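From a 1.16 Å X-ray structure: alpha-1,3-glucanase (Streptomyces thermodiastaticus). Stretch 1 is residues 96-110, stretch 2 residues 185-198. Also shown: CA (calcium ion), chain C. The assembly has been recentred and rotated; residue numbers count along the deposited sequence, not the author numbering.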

ATOM      1  N   ASP A  96      14.559  24.526   3.493  1.00 17.89           N
ATOM      2  CA  ASP A  96      15.396  25.272   2.579  1.00 18.18           C
ATOM      3  C   ASP A  96      16.813  24.747   2.682  1.00 18.38           C
ATOM      4  O   ASP A  96      17.236  24.205   3.729  1.00 18.59           O
ATOM      5  CB  ASP A  96      15.467  26.739   2.989  1.00 19.97           C
ATOM      6  CG  ASP A  96      14.228  27.527   2.593  1.00 24.36           C
ATOM      7  OD1 ASP A  96      13.513  27.104   1.676  1.00 28.27           O
ATOM      8  OD2 ASP A  96      13.968  28.579   3.238  1.00 24.98           O
ATOM      9  N   ALA A  97      17.605  24.957   1.625  1.00 20.10           N
ATOM     10  CA  ALA A  97      19.012  25.050   1.940  1.00 22.70           C
ATOM     11  C   ALA A  97      19.086  26.109   3.035  1.00 26.59           C
ATOM     12  O   ALA A  97      19.065  27.308   2.766  1.00 30.90           O
ATOM     13  CB  ALA A  97      19.814  25.446   0.654  1.00 23.11           C
ATOM     14  N   GLY A  98      18.903  25.657   4.260  1.00 31.34           N
ATOM     15  CA  GLY A  98      19.385  26.344   5.441  1.00 30.73           C
ATOM     16  C   GLY A  98      19.553  25.320   6.508  1.00 28.65           C
ATOM     17  O   GLY A  98      20.456  25.391   7.323  1.00 29.39           O
ATOM     18  N   GLN A  99      18.852  24.250   6.322  1.00 22.91           N
ATOM     19  CA  GLN A  99      17.983  23.792   7.372  1.00 20.69           C
ATOM     20  C   GLN A  99      18.074  22.292   7.497  1.00 21.20           C
ATOM     21  O   GLN A  99      18.445  21.584   6.560  1.00 20.21           O
ATOM     22  CB  GLN A  99      16.543  24.314   7.125  1.00 20.17           C
ATOM     23  CG  GLN A  99      16.488  25.872   7.063  1.00 21.22           C
ATOM     24  CD  GLN A  99      15.166  26.468   6.620  1.00 22.40           C
ATOM     25  OE1 GLN A  99      14.309  25.802   6.046  1.00 20.84           O
ATOM     26  NE2 GLN A  99      15.022  27.767   6.855  1.00 24.07           N
ATOM     27  N   ARG A 100      17.781  21.829   8.697  1.00 20.95           N
ATOM     28  CA  ARG A 100      18.008  20.451   9.044  1.00 21.36           C
ATOM     29  C   ARG A 100      16.842  19.949   9.864  1.00 19.57           C
ATOM     30  O   ARG A 100      16.078  20.722  10.448  1.00 18.98           O
ATOM     31  CB  ARG A 100      19.319  20.281   9.817  1.00 23.91           C
ATOM     32  CG  ARG A 100      19.378  21.079  11.098  1.00 27.82           C
ATOM     33  CD  ARG A 100      20.787  21.106  11.665  1.00 31.03           C
ATOM     34  NE  ARG A 100      21.106  22.349  12.368  1.00 36.03           N
ATOM     35  CZ  ARG A 100      21.665  23.417  11.807  1.00 39.98           C
ATOM     36  NH1 ARG A 100      21.979  23.413  10.518  1.00 41.41           N
ATOM     37  NH2 ARG A 100      21.920  24.490  12.543  1.00 40.81           N
ATOM     38  N   VAL A 101      16.713  18.637   9.890  1.00 19.76           N
ATOM     39  CA  VAL A 101      15.798  17.985  10.806  1.00 19.57           C
ATOM     40  C   VAL A 101      16.597  16.928  11.545  1.00 19.73           C
ATOM     41  O   VAL A 101      17.322  16.143  10.923  1.00 20.24           O
ATOM     42  CB  VAL A 101      14.566  17.403  10.087  1.00 19.70           C
ATOM     43  CG1 VAL A 101      14.977  16.473   8.970  1.00 20.10           C
ATOM     44  CG2 VAL A 101      13.666  16.683  11.077  1.00 20.56           C
ATOM     45  N   GLU A 102      16.531  16.965  12.870  1.00 19.99           N
ATOM     46  CA  GLU A 102      17.357  16.131  13.733  1.00 21.17           C
ATOM     47  C   GLU A 102      16.450  15.102  14.391  1.00 20.42           C
ATOM     48  O   GLU A 102      15.617  15.451  15.236  1.00 20.03           O
ATOM     49  CB  GLU A 102      18.039  16.998  14.787  1.00 25.61           C
ATOM     50  CG  GLU A 102      18.947  16.238  15.722  1.00 32.31           C
ATOM     51  CD  GLU A 102      19.671  17.158  16.681  1.00 39.38           C
ATOM     52  OE1 GLU A 102      19.601  18.390  16.491  1.00 41.80           O
ATOM     53  OE2 GLU A 102      20.315  16.647  17.618  1.00 42.38           O
ATOM     54  N   PHE A 103      16.610  13.844  14.000  1.00 20.47           N
ATOM     55  CA  PHE A 103      15.801  12.759  14.524  1.00 21.16           C
ATOM     56  C   PHE A 103      16.487  12.136  15.727  1.00 22.70           C
ATOM     57  O   PHE A 103      17.704  11.939  15.733  1.00 24.52           O
ATOM     58  CB  PHE A 103      15.643  11.666  13.467  1.00 20.27           C
ATOM     59  CG  PHE A 103      14.798  12.063  12.293  1.00 19.78           C
ATOM     60  CD1 PHE A 103      13.432  11.843  12.301  1.00 19.47           C
ATOM     61  CD2 PHE A 103      15.372  12.631  11.172  1.00 20.02           C
ATOM     62  CE1 PHE A 103      12.654  12.201  11.217  1.00 19.60           C
ATOM     63  CE2 PHE A 103      14.600  12.989  10.087  1.00 19.53           C
ATOM     64  CZ  PHE A 103      13.240  12.772  10.107  1.00 19.13           C
ATOM     65  N   THR A 104      15.695  11.799  16.735  1.00 24.24           N
ATOM     66  CA  THR A 104      16.166  10.929  17.800  1.00 25.47           C
ATOM     67  C   THR A 104      15.922   9.490  17.362  1.00 24.82           C
ATOM     68  O   THR A 104      14.787   9.109  17.056  1.00 24.85           O
ATOM     69  CB  THR A 104      15.463  11.239  19.118  1.00 27.49           C
ATOM     70  OG1 THR A 104      15.829  12.559  19.540  1.00 30.16           O
ATOM     71  CG2 THR A 104      15.887  10.241  20.189  1.00 27.71           C
ATOM     72  N   VAL A 105      16.994   8.709  17.301  1.00 26.24           N
ATOM     73  CA  VAL A 105      16.914   7.333  16.806  1.00 26.85           C
ATOM     74  C   VAL A 105      16.013   6.517  17.728  1.00 27.25           C
ATOM     75  O   VAL A 105      16.207   6.533  18.958  1.00 28.05           O
ATOM     76  CB  VAL A 105      18.327   6.734  16.725  1.00 27.93           C
ATOM     77  CG1 VAL A 105      18.275   5.273  16.399  1.00 28.10           C
ATOM     78  CG2 VAL A 105      19.148   7.484  15.686  1.00 28.20           C
ATOM     79  N   PRO A 106      15.005   5.813  17.203  1.00 27.59           N
ATOM     80  CA  PRO A 106      14.056   5.097  18.065  1.00 29.10           C
ATOM     81  C   PRO A 106      14.477   3.691  18.464  1.00 30.93           C
ATOM     82  O   PRO A 106      13.866   3.123  19.381  1.00 31.62           O
ATOM     83  CB  PRO A 106      12.801   5.039  17.181  1.00 28.89           C
ATOM     84  CG  PRO A 106      13.363   4.906  15.797  1.00 27.74           C
ATOM     85  CD  PRO A 106      14.590   5.791  15.788  1.00 26.83           C
ATOM     86  N   ARG A 107      15.492   3.124  17.820  1.00 31.86           N
ATOM     87  CA  ARG A 107      15.880   1.732  18.021  1.00 33.39           C
ATOM     88  C   ARG A 107      17.228   1.530  17.344  1.00 32.35           C
ATOM     89  O   ARG A 107      17.670   2.360  16.549  1.00 32.94           O
ATOM     90  CB  ARG A 107      14.863   0.793  17.376  1.00 34.98           C
ATOM     91  CG  ARG A 107      14.913   0.856  15.851  1.00 36.37           C
ATOM     92  CD  ARG A 107      13.766   0.117  15.215  1.00 37.85           C
ATOM     93  NE  ARG A 107      13.953  -1.328  15.251  1.00 39.78           N
ATOM     94  CZ  ARG A 107      12.963  -2.203  15.123  1.00 41.14           C
ATOM     95  NH1 ARG A 107      13.214  -3.503  15.163  1.00 40.75           N
ATOM     96  NH2 ARG A 107      11.719  -1.773  14.952  1.00 41.22           N
ATOM     97  N   ALA A 108      17.867   0.404  17.657  1.00 34.05           N
ATOM     98  CA  ALA A 108      19.108   0.041  16.985  1.00 34.27           C
ATOM     99  C   ALA A 108      18.887   0.003  15.482  1.00 33.09           C
ATOM    100  O   ALA A 108      17.931  -0.608  15.000  1.00 32.42           O
ATOM    101  CB  ALA A 108      19.572  -1.334  17.457  1.00 35.87           C
ATOM    102  N   ALA A 109      19.774   0.660  14.743  1.00 32.20           N
ATOM    103  CA  ALA A 109      19.599   0.758  13.304  1.00 30.57           C
ATOM    104  C   ALA A 109      20.954   0.977  12.653  1.00 31.25           C
ATOM    105  O   ALA A 109      21.883   1.498  13.279  1.00 33.24           O
ATOM    106  CB  ALA A 109      18.636   1.893  12.937  1.00 28.76           C
ATOM    107  N   ASN A 110      21.059   0.539  11.399  1.00 30.01           N
ATOM    108  CA  ASN A 110      22.233   0.789  10.574  1.00 28.68           C
ATOM    109  C   ASN A 110      21.834   1.234   9.176  1.00 27.72           C
ATOM    110  O   ASN A 110      22.690   1.300   8.286  1.00 28.22           O
ATOM    111  CB  ASN A 110      23.141  -0.447  10.500  1.00 28.78           C
ATOM    112  CG  ASN A 110      22.453  -1.650   9.865  1.00 28.20           C
ATOM    113  OD1 ASN A 110      21.269  -1.608   9.536  1.00 27.98           O
ATOM    114  ND2 ASN A 110      23.205  -2.733   9.693  1.00 28.90           N
ATOM    115  N   ASN A 185      21.560  21.689  -1.371  1.00 19.95           N
ATOM    116  CA  ASN A 185      21.571  22.079  -2.779  1.00 19.12           C
ATOM    117  C   ASN A 185      20.203  22.002  -3.444  1.00 18.75           C
ATOM    118  O   ASN A 185      20.118  22.155  -4.667  1.00 19.05           O
ATOM    119  CB  ASN A 185      22.590  21.251  -3.574  1.00 20.01           C
ATOM    120  CG  ASN A 185      22.366  19.756  -3.433  1.00 20.22           C
ATOM    121  OD1 ASN A 185      21.240  19.303  -3.247  1.00 19.32           O
ATOM    122  ND2 ASN A 185      23.441  18.980  -3.530  1.00 22.24           N
ATOM    123  N   VAL A 186      19.148  21.739  -2.677  1.00 17.84           N
ATOM    124  CA  VAL A 186      17.780  21.723  -3.179  1.00 16.82           C
ATOM    125  C   VAL A 186      16.881  21.767  -1.956  1.00 15.99           C
ATOM    126  O   VAL A 186      17.238  21.261  -0.887  1.00 17.01           O
ATOM    127  CB  VAL A 186      17.499  20.476  -4.060  1.00 16.14           C
ATOM    128  CG1 VAL A 186      17.681  19.179  -3.268  1.00 16.21           C
ATOM    129  CG2 VAL A 186      16.111  20.549  -4.692  1.00 16.60           C
ATOM    130  N   GLN A 187      15.717  22.390  -2.103  1.00 16.77           N
ATOM    131  CA  GLN A 187      14.760  22.452  -1.005  1.00 17.47           C
ATOM    132  C   GLN A 187      14.060  21.103  -0.893  1.00 18.08           C
ATOM    133  O   GLN A 187      13.489  20.613  -1.871  1.00 20.26           O
ATOM    134  CB  GLN A 187      13.747  23.562  -1.267  1.00 20.41           C
ATOM    135  CG  GLN A 187      12.747  23.802  -0.152  1.00 22.70           C
ATOM    136  CD  GLN A 187      11.652  24.746  -0.591  1.00 26.56           C
ATOM    137  OE1 GLN A 187      10.812  24.390  -1.415  1.00 29.68           O
ATOM    138  NE2 GLN A 187      11.664  25.964  -0.060  1.00 26.69           N
ATOM    139  N   VAL A 188      14.105  20.496   0.288  1.00 16.58           N
ATOM    140  CA  VAL A 188      13.587  19.147   0.486  1.00 16.86           C
ATOM    141  C   VAL A 188      12.488  19.195   1.535  1.00 15.59           C
ATOM    142  O   VAL A 188      12.697  19.712   2.637  1.00 16.45           O
ATOM    143  CB  VAL A 188      14.689  18.161   0.914  1.00 17.28           C
ATOM    144  CG1 VAL A 188      14.122  16.741   0.992  1.00 18.14           C
ATOM    145  CG2 VAL A 188      15.880  18.225  -0.039  1.00 18.56           C
ATOM    146  N   THR A 189      11.327  18.646   1.203  1.00 14.00           N
ATOM    147  CA  THR A 189      10.245  18.490   2.164  1.00 13.85           C
ATOM    148  C   THR A 189      10.321  17.065   2.694  1.00 12.79           C
ATOM    149  O   THR A 189      10.085  16.107   1.953  1.00 13.87           O
ATOM    150  CB  THR A 189       8.904  18.804   1.513  1.00 15.34           C
ATOM    151  OG1 THR A 189       8.917  20.180   1.103  1.00 16.76           O
ATOM    152  CG2 THR A 189       7.761  18.590   2.499  1.00 15.98           C
ATOM    153  N   VAL A 190      10.698  16.925   3.962  1.00 13.30           N
ATOM    154  CA  VAL A 190      10.912  15.621   4.581  1.00 13.33           C
ATOM    155  C   VAL A 190       9.645  15.204   5.315  1.00 12.53           C
ATOM    156  O   VAL A 190       9.137  15.942   6.166  1.00 13.25           O
ATOM    157  CB  VAL A 190      12.122  15.654   5.530  1.00 14.60           C
ATOM    158  CG1 VAL A 190      12.360  14.277   6.133  1.00 14.83           C
ATOM    159  CG2 VAL A 190      13.372  16.133   4.782  1.00 16.58           C
ATOM    160  N   ASP A 191       9.145  14.011   4.999  1.00 12.33           N
ATOM    161  CA  ASP A 191       7.883  13.535   5.563  1.00 11.80           C
ATOM    162  C   ASP A 191       8.092  12.666   6.803  1.00 11.90           C
ATOM    163  O   ASP A 191       7.510  12.925   7.866  1.00 12.65           O
ATOM    164  CB  ASP A 191       7.143  12.752   4.477  1.00 11.84           C
ATOM    165  CG  ASP A 191       5.817  12.202   4.945  1.00 11.62           C
ATOM    166  OD1 ASP A 191       5.343  12.591   6.045  1.00 12.61           O
ATOM    167  OD2 ASP A 191       5.237  11.379   4.197  1.00 12.32           O
ATOM    168  N   VAL A 192       8.899  11.616   6.666  1.00 12.55           N
ATOM    169  CA  VAL A 192       9.040  10.580   7.684  1.00 12.73           C
ATOM    170  C   VAL A 192      10.328   9.835   7.359  1.00 13.01           C
ATOM    171  O   VAL A 192      10.720   9.729   6.195  1.00 13.75           O
ATOM    172  CB  VAL A 192       7.794   9.649   7.705  1.00 12.79           C
ATOM    173  CG1 VAL A 192       7.485   9.066   6.323  1.00 13.68           C
ATOM    174  CG2 VAL A 192       7.944   8.540   8.755  1.00 14.23           C
ATOM    175  N   ALA A 193      11.002   9.343   8.394  1.00 13.84           N
ATOM    176  CA  ALA A 193      12.219   8.562   8.233  1.00 13.83           C
ATOM    177  C   ALA A 193      12.058   7.217   8.927  1.00 14.31           C
ATOM    178  O   ALA A 193      11.508   7.141  10.031  1.00 16.00           O
ATOM    179  CB  ALA A 193      13.431   9.303   8.808  1.00 16.14           C
ATOM    180  N   ASP A 194      12.537   6.159   8.277  1.00 14.25           N
ATOM    181  CA  ASP A 194      12.479   4.800   8.806  1.00 14.61           C
ATOM    182  C   ASP A 194      13.882   4.375   9.219  1.00 15.68           C
ATOM    183  O   ASP A 194      14.834   4.516   8.442  1.00 16.83           O
ATOM    184  CB  ASP A 194      11.961   3.807   7.758  1.00 15.93           C
ATOM    185  CG  ASP A 194      10.656   4.235   7.107  1.00 16.43           C
ATOM    186  OD1 ASP A 194       9.838   4.931   7.740  1.00 16.57           O
ATOM    187  OD2 ASP A 194      10.450   3.849   5.937  1.00 17.87           O
ATOM    188  N   PHE A 195      14.009   3.840  10.433  1.00 15.87           N
ATOM    189  CA  PHE A 195      15.288   3.415  10.986  1.00 17.59           C
ATOM    190  C   PHE A 195      15.271   1.898  11.100  1.00 17.59           C
ATOM    191  O   PHE A 195      14.462   1.345  11.851  1.00 17.14           O
ATOM    192  CB  PHE A 195      15.502   4.081  12.343  1.00 17.83           C
ATOM    193  CG  PHE A 195      15.645   5.570  12.250  1.00 18.52           C
ATOM    194  CD1 PHE A 195      14.528   6.396  12.235  1.00 19.33           C
ATOM    195  CD2 PHE A 195      16.897   6.144  12.124  1.00 20.31           C
ATOM    196  CE1 PHE A 195      14.662   7.769  12.132  1.00 19.60           C
ATOM    197  CE2 PHE A 195      17.038   7.517  12.012  1.00 21.24           C
ATOM    198  CZ  PHE A 195      15.920   8.330  12.015  1.00 20.66           C
ATOM    199  N   GLU A 196      16.136   1.233  10.333  1.00 18.94           N
ATOM    200  CA  GLU A 196      16.086  -0.213  10.153  1.00 20.61           C
ATOM    201  C   GLU A 196      17.417  -0.850  10.521  1.00 21.77           C
ATOM    202  O   GLU A 196      18.486  -0.283  10.263  1.00 20.97           O
ATOM    203  CB  GLU A 196      15.753  -0.583   8.696  1.00 20.08           C
ATOM    204  CG  GLU A 196      15.532  -2.079   8.479  1.00 22.07           C
ATOM    205  CD  GLU A 196      14.933  -2.415   7.126  1.00 23.03           C
ATOM    206  OE1 GLU A 196      14.507  -1.489   6.400  1.00 22.69           O
ATOM    207  OE2 GLU A 196      14.885  -3.620   6.791  1.00 23.38           O
ATOM    208  N   GLN A 197      17.346  -2.041  11.114  1.00 24.15           N
ATOM    209  CA  GLN A 197      18.510  -2.892  11.317  1.00 27.06           C
ATOM    210  C   GLN A 197      18.563  -3.890  10.168  1.00 27.83           C
ATOM    211  O   GLN A 197      17.747  -4.817  10.104  1.00 27.44           O
ATOM    212  CB  GLN A 197      18.413  -3.626  12.651  1.00 29.21           C
ATOM    213  CG  GLN A 197      19.654  -4.431  12.975  1.00 32.34           C
ATOM    214  CD  GLN A 197      20.882  -3.554  13.130  1.00 35.11           C
ATOM    215  OE1 GLN A 197      21.989  -3.950  12.764  1.00 37.42           O
ATOM    216  NE2 GLN A 197      20.695  -2.363  13.686  1.00 36.46           N
ATOM    217  N   VAL A 198      19.515  -3.694   9.262  1.00 26.17           N
ATOM    218  CA  VAL A 198      19.700  -4.565   8.109  1.00 26.97           C
ATOM    219  C   VAL A 198      20.858  -5.504   8.402  1.00 28.44           C
ATOM    220  O   VAL A 198      21.938  -5.062   8.813  1.00 29.49           O
ATOM    221  CB  VAL A 198      19.960  -3.747   6.834  1.00 27.47           C
ATOM    222  CG1 VAL A 198      20.335  -4.665   5.673  1.00 28.22           C
ATOM    223  CG2 VAL A 198      18.733  -2.918   6.488  1.00 26.87           C
TER
HETATM  224 CA    CA C 701       4.967  13.257   8.182  1.00 11.75          CA

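Polar contacts fasten the two ends of this contact, and apolar packing fills the middle. Strands 100-104 and 188-196 run nearly parallel (19°), but their axes stay 9.4 Å apart at closest approach, too far for backbone pairing, so side chains bridge the gap.

Asn110 takes part in three of the four hydrogen bonds across the stretches. Asn110 N donates to Glu196 O (2.9 Å, 157° at the hydrogen). The Asn110 side chain, with chi1 at 62° (p), meets the backbone of Val198 twice: Asn110 OD1 accepts from Val198 N (2.7 Å, 177°) and Asn110 ND2 donates to Val198 O (2.8 Å, 170°). A carboxamide suits this place because it offers an acceptor and a donor side by side, matching the N and O of one residue. The carboxylate oxygens of Glu196, OE1 and OE2, are hydrogen-bonded elsewhere in the structure.

At the other end, Gln187 NE2 donates to Asp96 OD1 (2.8 Å, 165°), while Asp96 N donates to Gln99 OE1 (2.9 Å, 144°) within its own stretch.

Between them, buried Phe195 points its edge toward the face of Phe103, with centroids 5.8 Å apart and planes at 63°. Ala193 is small enough to lie over a Phe103 face, its CB 4.0 Å from the ring centroid. Pro106 CD makes an off-centre CH-pi contact with Phe195, and Val101 CG1 reaches Val190 CG1 at 4.4 Å.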